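Local structure of multicopper oxidase (3GDC) at residues A[124-129]-A[152-157]; A[231-236]-A[251-256]; A[170-175]-A[182-187]; A[178-183]-A[214-219]. The protein probably oxidises phenol-like substrates with molecular oxygen, as a laccase-type multicopper oxidase that binds copper and calcium and assembles from three chains. All blocks are in the same frame, centred on the assembly; numbering follows the deposited sequence.

In the fold
Interaction 1 comes first along the chain. It closes a loop of 22 residues by pairing strands 127-132 and 147-153. Interaction 3 follows and closes the short calcium loop of the hairpin 163-172/182-185. Interaction 4 starts inside that loop and runs 30 residues on to 214-219. It therefore crosses interaction 3, shares Phe182 and Tyr183 with it, and uses the same calcium ion. Interaction 2 lies last and nests in none of the others. It closes a loop of 14 residues between strands 228-232 and 253-258, in the sheet that also holds the hairpin. Interactions 1 and 2 touch and so tie the first cupredoxin-type domain to the second, through Thr128 with Arg253 and Thr233.

Interaction 1. Residues A[124-129]-A[152-157]; sequences TPFGTH and VEPKEG
Phe126 meets Pro154 with its CG set between its own backbone N and carbonyl carbon (chi1 80°). Val152 places CG1 anti to its backbone N (chi1 179°), and CG2 stands beside that N. The two methyls therefore serve different partners. Val152 CG1 lies 3.7 Å from Phe126 CA. Val152 CG2 reaches the edge of the His129 imidazole, 4.0 Å from His129 CD2 and near the ring plane. Pro154 comes over one face of the Phe126 ring, and the two side chains cross at about a right angle. Pro154 CB is 3.8 Å from the centroid of the Phe126 ring, a CH-pi contact shifted toward the CG and CD1 side.

The backbones form one antiparallel hydrogen-bonded pair. Gly127 N donates to Val152 O at 2.9 Å. Val152 N returns a bond to Gly127 O, also 2.9 Å. A side chain at Gly127 would press on the preceding carbonyl and on His129 CE1.

His129 bends back over its own segment. Its NE2 donates to Pro125 O at 2.9 Å, in the ring plane but from above the carbonyl plane. Its ND1 is bonded to Arg253 NH2, so both ring nitrogens are held and the ring's rotation is fixed. Phe227 of a second subunit meets the same ring at a steep angle.

Strand 127-132 runs on to His132 and Cys133, which both bind copper. The contact pairs two inner strands of the first cupredoxin-type beta sandwich, one of which leads to the copper ligands of a multicopper oxidase.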
# COMPACT_ATOMS: atom_id res chain seq x y z
N THR A 124 -20.25 5.73 15.64
CA THR A 124 -19.12 6.65 15.69
C THR A 124 -17.82 5.92 15.34
O THR A 124 -17.69 4.74 15.66
CB THR A 124 -18.90 7.24 17.10
OG1 THR A 124 -20.12 7.21 17.85
CG2 THR A 124 -18.39 8.66 17.00
N PRO A 125 -16.86 6.61 14.69
CA PRO A 125 -16.97 7.93 14.06
C PRO A 125 -17.71 7.79 12.74
O PRO A 125 -17.94 6.66 12.28
CB PRO A 125 -15.51 8.31 13.80
CG PRO A 125 -14.84 6.99 13.58
CD PRO A 125 -15.50 6.06 14.55
N PHE A 126 -18.10 8.90 12.14
CA PHE A 126 -18.64 8.82 10.79
C PHE A 126 -17.56 8.27 9.85
O PHE A 126 -16.36 8.46 10.08
CB PHE A 126 -19.26 10.14 10.31
CG PHE A 126 -18.28 11.18 9.82
CD1 PHE A 126 -17.75 11.11 8.53
CD2 PHE A 126 -17.95 12.28 10.62
CE1 PHE A 126 -16.87 12.10 8.06
CE2 PHE A 126 -17.07 13.27 10.16
CZ PHE A 126 -16.54 13.18 8.88
N GLY A 127 -18.02 7.55 8.84
CA GLY A 127 -17.12 6.98 7.85
C GLY A 127 -17.63 5.68 7.29
O GLY A 127 -18.78 5.29 7.49
N THR A 128 -16.76 5.02 6.54
CA THR A 128 -17.07 3.76 5.90
C THR A 128 -16.32 2.69 6.65
O THR A 128 -15.08 2.71 6.69
CB THR A 128 -16.67 3.82 4.42
OG1 THR A 128 -17.45 4.83 3.77
CG2 THR A 128 -16.85 2.49 3.72
N HIS A 129 -17.06 1.77 7.26
CA HIS A 129 -16.48 0.76 8.13
C HIS A 129 -16.94 -0.64 7.70
O HIS A 129 -17.49 -0.81 6.60
CB HIS A 129 -16.84 1.05 9.60
CG HIS A 129 -16.62 2.48 10.01
ND1 HIS A 129 -15.37 3.07 10.01
CD2 HIS A 129 -17.48 3.43 10.45
CE1 HIS A 129 -15.48 4.32 10.42
NE2 HIS A 129 -16.75 4.56 10.69
N VAL A 152 -21.54 4.75 8.29
CA VAL A 152 -22.03 5.78 9.22
C VAL A 152 -21.95 7.14 8.53
O VAL A 152 -20.86 7.68 8.31
CB VAL A 152 -21.24 5.80 10.54
CG1 VAL A 152 -21.75 6.91 11.48
CG2 VAL A 152 -21.29 4.45 11.24
N GLU A 153 -23.12 7.67 8.16
CA GLU A 153 -23.24 8.96 7.49
C GLU A 153 -22.94 10.11 8.46
O GLU A 153 -23.49 10.15 9.56
CB GLU A 153 -24.64 9.11 6.91
CG GLU A 153 -24.79 10.28 5.93
CD GLU A 153 -24.43 9.90 4.50
OE1 GLU A 153 -25.34 9.86 3.64
OE2 GLU A 153 -23.24 9.63 4.23
N PRO A 154 -22.06 11.04 8.05
CA PRO A 154 -21.83 12.24 8.86
C PRO A 154 -23.11 13.04 9.09
O PRO A 154 -23.95 13.16 8.19
CB PRO A 154 -20.83 13.06 8.03
CG PRO A 154 -20.88 12.47 6.65
CD PRO A 154 -21.19 11.02 6.86
N LYS A 155 -23.25 13.56 10.31
CA LYS A 155 -24.36 14.44 10.65
C LYS A 155 -24.34 15.68 9.74
O LYS A 155 -25.38 16.12 9.26
CB LYS A 155 -24.27 14.83 12.14
CG LYS A 155 -25.40 15.72 12.66
CD LYS A 155 -26.69 14.94 12.91
CE LYS A 155 -27.78 15.85 13.46
NZ LYS A 155 -28.36 16.77 12.44
N GLU A 156 -23.14 16.22 9.50
CA GLU A 156 -22.99 17.42 8.68
C GLU A 156 -21.78 17.38 7.75
O GLU A 156 -20.66 17.06 8.18
CB GLU A 156 -22.96 18.66 9.58
CG GLU A 156 -24.35 19.26 9.85
CD GLU A 156 -24.64 19.51 11.33
OE1 GLU A 156 -23.78 19.18 12.19
OE2 GLU A 156 -25.75 20.03 11.64
N GLY A 157 -22.01 17.69 6.47
CA GLY A 157 -20.92 17.99 5.54
C GLY A 157 -20.77 17.20 4.25
O GLY A 157 -19.87 17.50 3.46
O HOH W 1 -19.57 7.09 5.19

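Interaction 2. Residues A[231-236]-A[251-256]; sequences YPTGTM and GQRGIL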
# COMPACT_ATOMS: atom_id res chain seq x y z
N TYR A 231 -11.52 9.02 -0.56
CA TYR A 231 -11.57 9.41 0.85
C TYR A 231 -11.31 8.19 1.71
O TYR A 231 -12.23 7.41 1.94
CB TYR A 231 -12.95 9.96 1.21
CG TYR A 231 -13.44 11.13 0.40
CD1 TYR A 231 -13.46 12.41 0.95
CD2 TYR A 231 -13.91 10.96 -0.90
CE1 TYR A 231 -13.91 13.48 0.21
CE2 TYR A 231 -14.38 12.03 -1.65
CZ TYR A 231 -14.38 13.29 -1.08
OH TYR A 231 -14.84 14.36 -1.80
N PRO A 232 -10.06 8.00 2.17
CA PRO A 232 -9.67 6.82 2.94
C PRO A 232 -10.53 6.70 4.20
O PRO A 232 -10.65 7.67 4.94
CB PRO A 232 -8.21 7.08 3.33
CG PRO A 232 -7.75 8.19 2.48
CD PRO A 232 -8.92 8.91 1.91
N THR A 233 -11.11 5.52 4.40
CA THR A 233 -12.01 5.22 5.53
C THR A 233 -13.29 6.09 5.56
O THR A 233 -14.11 5.94 6.48
CB THR A 233 -11.25 5.26 6.90
OG1 THR A 233 -9.90 4.78 6.72
CG2 THR A 233 -11.95 4.37 7.96
N GLY A 234 -13.44 6.99 4.59
CA GLY A 234 -14.57 7.92 4.54
C GLY A 234 -14.71 8.85 5.75
O GLY A 234 -15.78 9.45 5.95
N THR A 235 -13.64 9.01 6.51
CA THR A 235 -13.67 9.74 7.78
C THR A 235 -13.41 11.25 7.65
O THR A 235 -13.59 12.00 8.62
CB THR A 235 -12.64 9.17 8.77
OG1 THR A 235 -11.36 9.09 8.13
CG2 THR A 235 -13.06 7.80 9.26
N MET A 236 -12.99 11.69 6.47
CA MET A 236 -12.74 13.11 6.24
C MET A 236 -13.60 13.62 5.10
O MET A 236 -13.98 12.86 4.20
CB MET A 236 -11.26 13.38 5.95
CG MET A 236 -10.35 13.12 7.13
SD MET A 236 -8.66 13.66 6.84
CE MET A 236 -7.86 12.91 8.24
N GLY A 251 -8.99 -4.90 5.65
CA GLY A 251 -9.39 -4.00 6.73
C GLY A 251 -9.44 -2.55 6.29
O GLY A 251 -10.11 -1.74 6.93
N GLN A 252 -8.75 -2.21 5.19
CA GLN A 252 -8.84 -0.85 4.64
C GLN A 252 -10.07 -0.72 3.75
O GLN A 252 -10.55 -1.69 3.17
CB GLN A 252 -7.57 -0.41 3.88
CG GLN A 252 -6.35 -0.18 4.79
CD GLN A 252 -5.14 0.37 4.05
OE1 GLN A 252 -4.51 1.35 4.49
NE2 GLN A 252 -4.80 -0.23 2.93
N ARG A 253 -10.56 0.51 3.65
CA ARG A 253 -11.81 0.81 2.95
C ARG A 253 -11.87 2.31 2.77
O ARG A 253 -11.10 3.04 3.39
CB ARG A 253 -13.04 0.25 3.70
CG ARG A 253 -13.41 0.95 5.01
CD ARG A 253 -12.50 0.51 6.15
NE ARG A 253 -12.94 1.07 7.44
CZ ARG A 253 -12.28 0.91 8.58
NH1 ARG A 253 -11.15 0.21 8.64
NH2 ARG A 253 -12.76 1.47 9.69
N GLY A 254 -12.76 2.77 1.90
CA GLY A 254 -12.87 4.20 1.64
C GLY A 254 -14.02 4.53 0.72
O GLY A 254 -14.76 3.64 0.29
N ILE A 255 -14.18 5.81 0.43
CA ILE A 255 -15.20 6.27 -0.48
C ILE A 255 -14.56 6.76 -1.77
O ILE A 255 -13.56 7.49 -1.72
CB ILE A 255 -16.05 7.40 0.13
CG1 ILE A 255 -16.73 6.90 1.41
CG2 ILE A 255 -17.07 7.91 -0.89
CD1 ILE A 255 -17.47 7.99 2.21
N LEU A 256 -15.12 6.33 -2.91
CA LEU A 256 -14.74 6.88 -4.20
C LEU A 256 -15.90 7.72 -4.72
O LEU A 256 -17.06 7.31 -4.62
CB LEU A 256 -14.44 5.80 -5.25
CG LEU A 256 -14.01 4.35 -5.00
CD1 LEU A 256 -13.17 3.87 -6.18
CD2 LEU A 256 -13.31 4.06 -3.69
O HOH W 2 -8.77 2.62 5.08
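Gly254 lies tight against the opposite strand, with its CA 3.3 Å from Tyr231 O. A CB on Gly254 would clash with that oxygen. Tyr231 N donates to Ile255 O at 2.8 Å, and Ile255 N bonds back to Tyr231 O. The same oxygen also takes Gly234 N, from the opposite face of its plane. Ile255 has its chain extended at chi2 (173°), and its CD1 comes 3.7 Å from Gly234 CA, where a side chain would not fit.

This is an antiparallel strand pair of the second cupredoxin-type sandwich. It ends in a type II turn, Tyr231 to Gly234, overlapped by a type I' turn, Pro232 to Thr235. Thr233 N closes the pairing on Arg253 O at 2.7 Å.

The Thr233 end is polar and closed by the second subunit. A water bridges Thr233 OG1 and Arg253 N, and OG1 also bonds Thr243 of that subunit. Thr233 CG2 rests over one face of the guanidinium, 3.5 Å from Arg253 NH2. Arg253 NH1 donates to Gly251 O at 2.8 Å and pairs with Asp244 of the second subunit, while NE serves Thr128 O. An alanine in place of Arg253 would probably leave Asp244 of the second subunit without its charged mate, the carbonyls of Gly251 and Thr128 without these donors, and the His129 ring with one hold fewer. The looser, more open side is at Tyr231 and Pro232, both partly exposed. The Tyr231 ring meets Ile255 O at its CD2 edge.

Interaction 3. Residues A[170-175]-A[182-187]; sequences NGYNTD and FYSVNG. With CA (calcium ion), chain H.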
# COMPACT_ATOMS: atom_id res chain seq x y z
N ASN A 170 -13.63 -9.51 -2.19
CA ASN A 170 -13.26 -10.70 -1.43
C ASN A 170 -12.56 -11.76 -2.28
O ASN A 170 -12.29 -11.55 -3.47
CB ASN A 170 -14.51 -11.32 -0.76
CG ASN A 170 -15.48 -11.93 -1.78
OD1 ASN A 170 -15.22 -11.91 -2.98
ND2 ASN A 170 -16.60 -12.48 -1.30
N GLY A 171 -12.28 -12.89 -1.64
CA GLY A 171 -11.66 -14.04 -2.29
C GLY A 171 -12.29 -15.30 -1.79
O GLY A 171 -12.86 -15.34 -0.68
N TYR A 172 -12.20 -16.36 -2.59
CA TYR A 172 -12.74 -17.65 -2.22
C TYR A 172 -11.64 -18.70 -2.28
O TYR A 172 -11.05 -18.92 -3.34
CB TYR A 172 -13.90 -18.06 -3.13
CG TYR A 172 -15.11 -17.18 -2.97
CD1 TYR A 172 -15.91 -17.27 -1.82
CD2 TYR A 172 -15.45 -16.24 -3.93
CE1 TYR A 172 -17.02 -16.46 -1.64
CE2 TYR A 172 -16.56 -15.41 -3.77
CZ TYR A 172 -17.34 -15.53 -2.62
OH TYR A 172 -18.43 -14.73 -2.42
N ASN A 173 -11.37 -19.28 -1.12
CA ASN A 173 -10.43 -20.38 -0.96
C ASN A 173 -11.23 -21.67 -1.00
O ASN A 173 -11.86 -22.07 -0.01
CB ASN A 173 -9.67 -20.21 0.36
CG ASN A 173 -8.63 -21.30 0.59
OD1 ASN A 173 -8.50 -22.24 -0.21
ND2 ASN A 173 -7.87 -21.17 1.67
N THR A 174 -11.24 -22.32 -2.16
CA THR A 174 -12.11 -23.47 -2.39
C THR A 174 -11.43 -24.83 -2.14
O THR A 174 -12.12 -25.81 -1.88
CB THR A 174 -12.70 -23.45 -3.81
OG1 THR A 174 -11.65 -23.56 -4.77
CG2 THR A 174 -13.46 -22.13 -4.06
N ASP A 175 -10.10 -24.89 -2.22
CA ASP A 175 -9.41 -26.18 -2.18
C ASP A 175 -8.43 -26.33 -1.01
O ASP A 175 -7.56 -27.21 -1.02
CB ASP A 175 -8.71 -26.48 -3.52
CG ASP A 175 -7.61 -25.47 -3.88
OD1 ASP A 175 -7.03 -24.82 -2.97
OD2 ASP A 175 -7.32 -25.32 -5.09
N PHE A 182 -10.73 -18.04 -6.46
CA PHE A 182 -11.57 -17.03 -7.12
C PHE A 182 -11.61 -15.72 -6.33
O PHE A 182 -11.29 -15.68 -5.14
CB PHE A 182 -12.99 -17.54 -7.33
CG PHE A 182 -13.07 -18.79 -8.16
CD1 PHE A 182 -13.04 -18.71 -9.55
CD2 PHE A 182 -13.13 -20.03 -7.56
CE1 PHE A 182 -13.08 -19.88 -10.33
CE2 PHE A 182 -13.17 -21.21 -8.33
CZ PHE A 182 -13.15 -21.12 -9.72
N TYR A 183 -12.02 -14.66 -7.02
CA TYR A 183 -12.12 -13.31 -6.44
C TYR A 183 -13.41 -12.68 -6.90
O TYR A 183 -13.94 -13.03 -7.95
CB TYR A 183 -10.93 -12.45 -6.89
CG TYR A 183 -9.59 -13.01 -6.46
CD1 TYR A 183 -8.97 -12.57 -5.30
CD2 TYR A 183 -8.94 -14.01 -7.21
CE1 TYR A 183 -7.73 -13.09 -4.89
CE2 TYR A 183 -7.72 -14.54 -6.82
CZ TYR A 183 -7.12 -14.07 -5.65
OH TYR A 183 -5.90 -14.58 -5.26
N SER A 184 -13.96 -11.77 -6.11
CA SER A 184 -15.19 -11.13 -6.53
C SER A 184 -15.32 -9.72 -5.97
O SER A 184 -14.58 -9.34 -5.07
CB SER A 184 -16.42 -11.98 -6.14
OG SER A 184 -16.94 -11.64 -4.86
N VAL A 185 -16.23 -8.96 -6.56
CA VAL A 185 -16.82 -7.82 -5.88
C VAL A 185 -18.29 -8.14 -5.61
O VAL A 185 -19.05 -8.50 -6.52
CB VAL A 185 -16.62 -6.47 -6.62
CG1 VAL A 185 -16.89 -6.59 -8.13
CG2 VAL A 185 -17.50 -5.38 -6.00
N ASN A 186 -18.68 -8.06 -4.34
CA ASN A 186 -20.07 -8.35 -3.94
C ASN A 186 -20.58 -9.78 -4.10
O ASN A 186 -21.78 -10.01 -4.14
CB ASN A 186 -21.03 -7.31 -4.54
CG ASN A 186 -20.88 -5.96 -3.88
OD1 ASN A 186 -20.16 -5.83 -2.89
ND2 ASN A 186 -21.56 -4.94 -4.42
N GLY A 187 -19.67 -10.75 -4.16
CA GLY A 187 -20.03 -12.13 -3.93
C GLY A 187 -19.79 -13.14 -5.04
O GLY A 187 -19.50 -14.30 -4.75
CA CA H . -6.83 -22.61 -1.91
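Strands 170-172 and 182-185 run antiparallel, with segment axes 4.6 Å apart at closest and N-to-C directions at 148°. They belong to a beta hairpin, 163-172 with 182-185, whose connecting loop holds the calcium site. Asn170 pairs with Ser184 and Tyr172 with Phe182, both as hydrogen-bonded pairs. Tyr172 N donates to Phe182 O at 2.8 Å, and Phe182 N gives a longer bond back to Tyr172 O. Between them Gly171 and Tyr183 form a non-hydrogen-bonded pair, and Gly171 CA makes a CA-H...O contact of 3.3 Å to Phe182 O.

Tyr172 and Phe182 share one face of the sheet with Asn170 and Ser184. Tyr172 has CG beside its backbone N (chi1 -67°). Its ring reaches past Ser184 to the far end of the partner strand. There Tyr172 OH donates to Gly187 O at 2.6 Å, with the oxygen at the ring edge. Gly187 is gripped a second time, since its N donates to Ser184 OG at 3.0 Å in an ST motif. Two side chains, one from each strand, thus fix the turn after strand 182-185. At the other end Thr174 CG2 meets the edge of the Phe182 ring, 4.1 Å from Phe182 CD2.

Past the strand, the chain turns to calcium. Asn173 OD1 binds the ion at 2.4 Å and Asp175 OD1 at 2.5 Å, with Gly176, Asp179 and Glu181 completing the site.

Strand 182-185 is the outermost strand of its six-stranded sheet, and 163-172 lies between it and 205-211. Ile48 of strand 33-49 packs on Tyr172, Thr174 and Phe182. Helix 13-18 lies against Asn186, and Leu278 touches Tyr183.

Interaction 4. Residues A[178-183]-A[214-219]; sequences DDNEFY and EYDPIN. With CA (calcium ion), chain H.
Tyr183 donates its hydroxyl to Asp216 across the contact. Tyr183 OH lies 2.8 Å from Asp216 OD2 and meets it on the syn side, 33° out of the carboxylate plane. OD2 lies in the plane of the phenol ring. Asp216 has CG beside its backbone N (chi1 -64°), on the side of Tyr183 and Asn180. A water adds a second link, accepting from Asn180 N at 2.8 Å and probably donating to Asp216 OD2. An alanine in place of Asp216 would probably leave the Tyr183 hydroxyl without this acceptor and the water without one of its partners.

Within the second segment, Tyr215 N donates to Glu214 OE2 at 2.8 Å. Glu214 OE1 turns to Thr273 of a second subunit.

The van der Waals contacts gather at Tyr215. Its CB is 3.4 Å from Asp178 O. The Asn180 side chain crosses Tyr215 at about a right angle, with its amide at the ring edge and the two planes 63° apart. CG of Glu214, its own neighbour in the chain, lies over the centre of one ring face.

Metal bonds hold the loop of the first segment. Asp179 binds calcium through both O and OD1, each at 2.4 Å. Glu181 binds it with both carboxylate oxygens. Glu181 and Phe182 also form a classic beta bulge opposite Tyr172.

The contact joins this calcium loop, at the edge of one sheet, to the approach to strand 218-223 of another. The Tyr183 ring stacks on Phe275 of helix 273-276, which also touches Asp216. Helix 138-143 packs on Tyr215 through Ala139 and Ala143.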
# COMPACT_ATOMS: atom_id res chain seq x y z
N ASP A 178 -3.29 -21.93 1.55
CA ASP A 178 -3.20 -20.53 1.93
C ASP A 178 -3.42 -19.61 0.73
O ASP A 178 -2.94 -18.48 0.70
CB ASP A 178 -1.82 -20.25 2.56
CG ASP A 178 -0.68 -20.27 1.54
OD1 ASP A 178 -0.77 -20.98 0.51
OD2 ASP A 178 0.33 -19.57 1.77
N ASP A 179 -4.16 -20.12 -0.26
CA ASP A 179 -4.37 -19.40 -1.51
C ASP A 179 -5.84 -19.33 -1.92
O ASP A 179 -6.63 -20.21 -1.58
CB ASP A 179 -3.53 -20.01 -2.65
CG ASP A 179 -3.81 -21.50 -2.89
OD1 ASP A 179 -4.53 -22.16 -2.11
OD2 ASP A 179 -3.29 -22.02 -3.91
N ASN A 180 -6.18 -18.27 -2.63
CA ASN A 180 -7.52 -18.12 -3.19
C ASN A 180 -7.59 -18.67 -4.60
O ASN A 180 -6.61 -18.61 -5.35
CB ASN A 180 -7.90 -16.64 -3.22
CG ASN A 180 -8.06 -16.07 -1.82
OD1 ASN A 180 -7.40 -15.09 -1.46
ND2 ASN A 180 -8.91 -16.70 -1.03
N GLU A 181 -8.76 -19.19 -4.96
CA GLU A 181 -9.00 -19.74 -6.31
C GLU A 181 -9.88 -18.81 -7.14
O GLU A 181 -9.78 -18.78 -8.38
CB GLU A 181 -9.64 -21.13 -6.20
CG GLU A 181 -8.65 -22.25 -5.84
CD GLU A 181 -8.04 -22.10 -4.46
OE1 GLU A 181 -8.79 -22.12 -3.46
OE2 GLU A 181 -6.79 -21.98 -4.36
N PHE A 182 -10.73 -18.04 -6.46
CA PHE A 182 -11.57 -17.03 -7.12
C PHE A 182 -11.61 -15.72 -6.33
O PHE A 182 -11.29 -15.68 -5.14
CB PHE A 182 -12.99 -17.54 -7.33
CG PHE A 182 -13.07 -18.79 -8.16
CD1 PHE A 182 -13.04 -18.71 -9.55
CD2 PHE A 182 -13.13 -20.03 -7.56
CE1 PHE A 182 -13.08 -19.88 -10.33
CE2 PHE A 182 -13.17 -21.21 -8.33
CZ PHE A 182 -13.15 -21.12 -9.72
N TYR A 183 -12.02 -14.66 -7.02
CA TYR A 183 -12.12 -13.31 -6.44
C TYR A 183 -13.41 -12.68 -6.90
O TYR A 183 -13.94 -13.03 -7.95
CB TYR A 183 -10.93 -12.45 -6.89
CG TYR A 183 -9.59 -13.01 -6.46
CD1 TYR A 183 -8.97 -12.57 -5.30
CD2 TYR A 183 -8.94 -14.01 -7.21
CE1 TYR A 183 -7.73 -13.09 -4.89
CE2 TYR A 183 -7.72 -14.54 -6.82
CZ TYR A 183 -7.12 -14.07 -5.65
OH TYR A 183 -5.90 -14.58 -5.26
N GLU A 214 -8.79 -12.19 2.14
CA GLU A 214 -7.90 -12.93 3.02
C GLU A 214 -6.76 -13.55 2.19
O GLU A 214 -6.89 -13.69 0.95
CB GLU A 214 -8.69 -14.01 3.78
CG GLU A 214 -7.89 -14.78 4.83
CD GLU A 214 -7.19 -13.85 5.82
OE1 GLU A 214 -7.87 -13.41 6.77
OE2 GLU A 214 -5.99 -13.54 5.61
N TYR A 215 -5.65 -13.86 2.87
CA TYR A 215 -4.49 -14.58 2.30
C TYR A 215 -3.56 -13.68 1.47
O TYR A 215 -2.36 -13.57 1.77
CB TYR A 215 -4.92 -15.86 1.54
CG TYR A 215 -5.79 -16.80 2.36
CD1 TYR A 215 -5.26 -17.48 3.46
CD2 TYR A 215 -7.13 -17.00 2.04
CE1 TYR A 215 -6.06 -18.33 4.22
CE2 TYR A 215 -7.94 -17.85 2.81
CZ TYR A 215 -7.39 -18.51 3.88
OH TYR A 215 -8.17 -19.36 4.64
N ASP A 216 -4.10 -13.04 0.44
CA ASP A 216 -3.34 -12.07 -0.36
C ASP A 216 -3.20 -10.75 0.41
O ASP A 216 -4.19 -10.24 0.94
CB ASP A 216 -4.03 -11.83 -1.70
CG ASP A 216 -4.07 -13.07 -2.57
OD1 ASP A 216 -3.00 -13.48 -3.07
OD2 ASP A 216 -5.18 -13.62 -2.78
N PRO A 217 -1.98 -10.19 0.48
CA PRO A 217 -1.77 -9.02 1.35
C PRO A 217 -2.41 -7.70 0.87
O PRO A 217 -2.64 -6.82 1.70
CB PRO A 217 -0.24 -8.89 1.40
CG PRO A 217 0.24 -9.51 0.13
CD PRO A 217 -0.74 -10.61 -0.21
N ILE A 218 -2.67 -7.56 -0.42
CA ILE A 218 -3.21 -6.29 -0.92
C ILE A 218 -4.17 -6.48 -2.09
O ILE A 218 -4.01 -7.41 -2.90
CB ILE A 218 -2.07 -5.26 -1.25
CG1 ILE A 218 -2.62 -3.84 -1.41
CG2 ILE A 218 -1.27 -5.70 -2.49
CD1 ILE A 218 -1.62 -2.73 -1.06
N ASN A 219 -5.17 -5.62 -2.14
CA ASN A 219 -6.12 -5.62 -3.25
C ASN A 219 -6.06 -4.25 -3.90
O ASN A 219 -5.50 -3.31 -3.32
CB ASN A 219 -7.54 -5.94 -2.76
CG ASN A 219 -8.38 -6.66 -3.81
OD1 ASN A 219 -8.13 -6.54 -5.03
ND2 ASN A 219 -9.38 -7.41 -3.36
CA CA H . -6.83 -22.61 -1.91
O HOH W 3 -4.06 -16.44 -3.04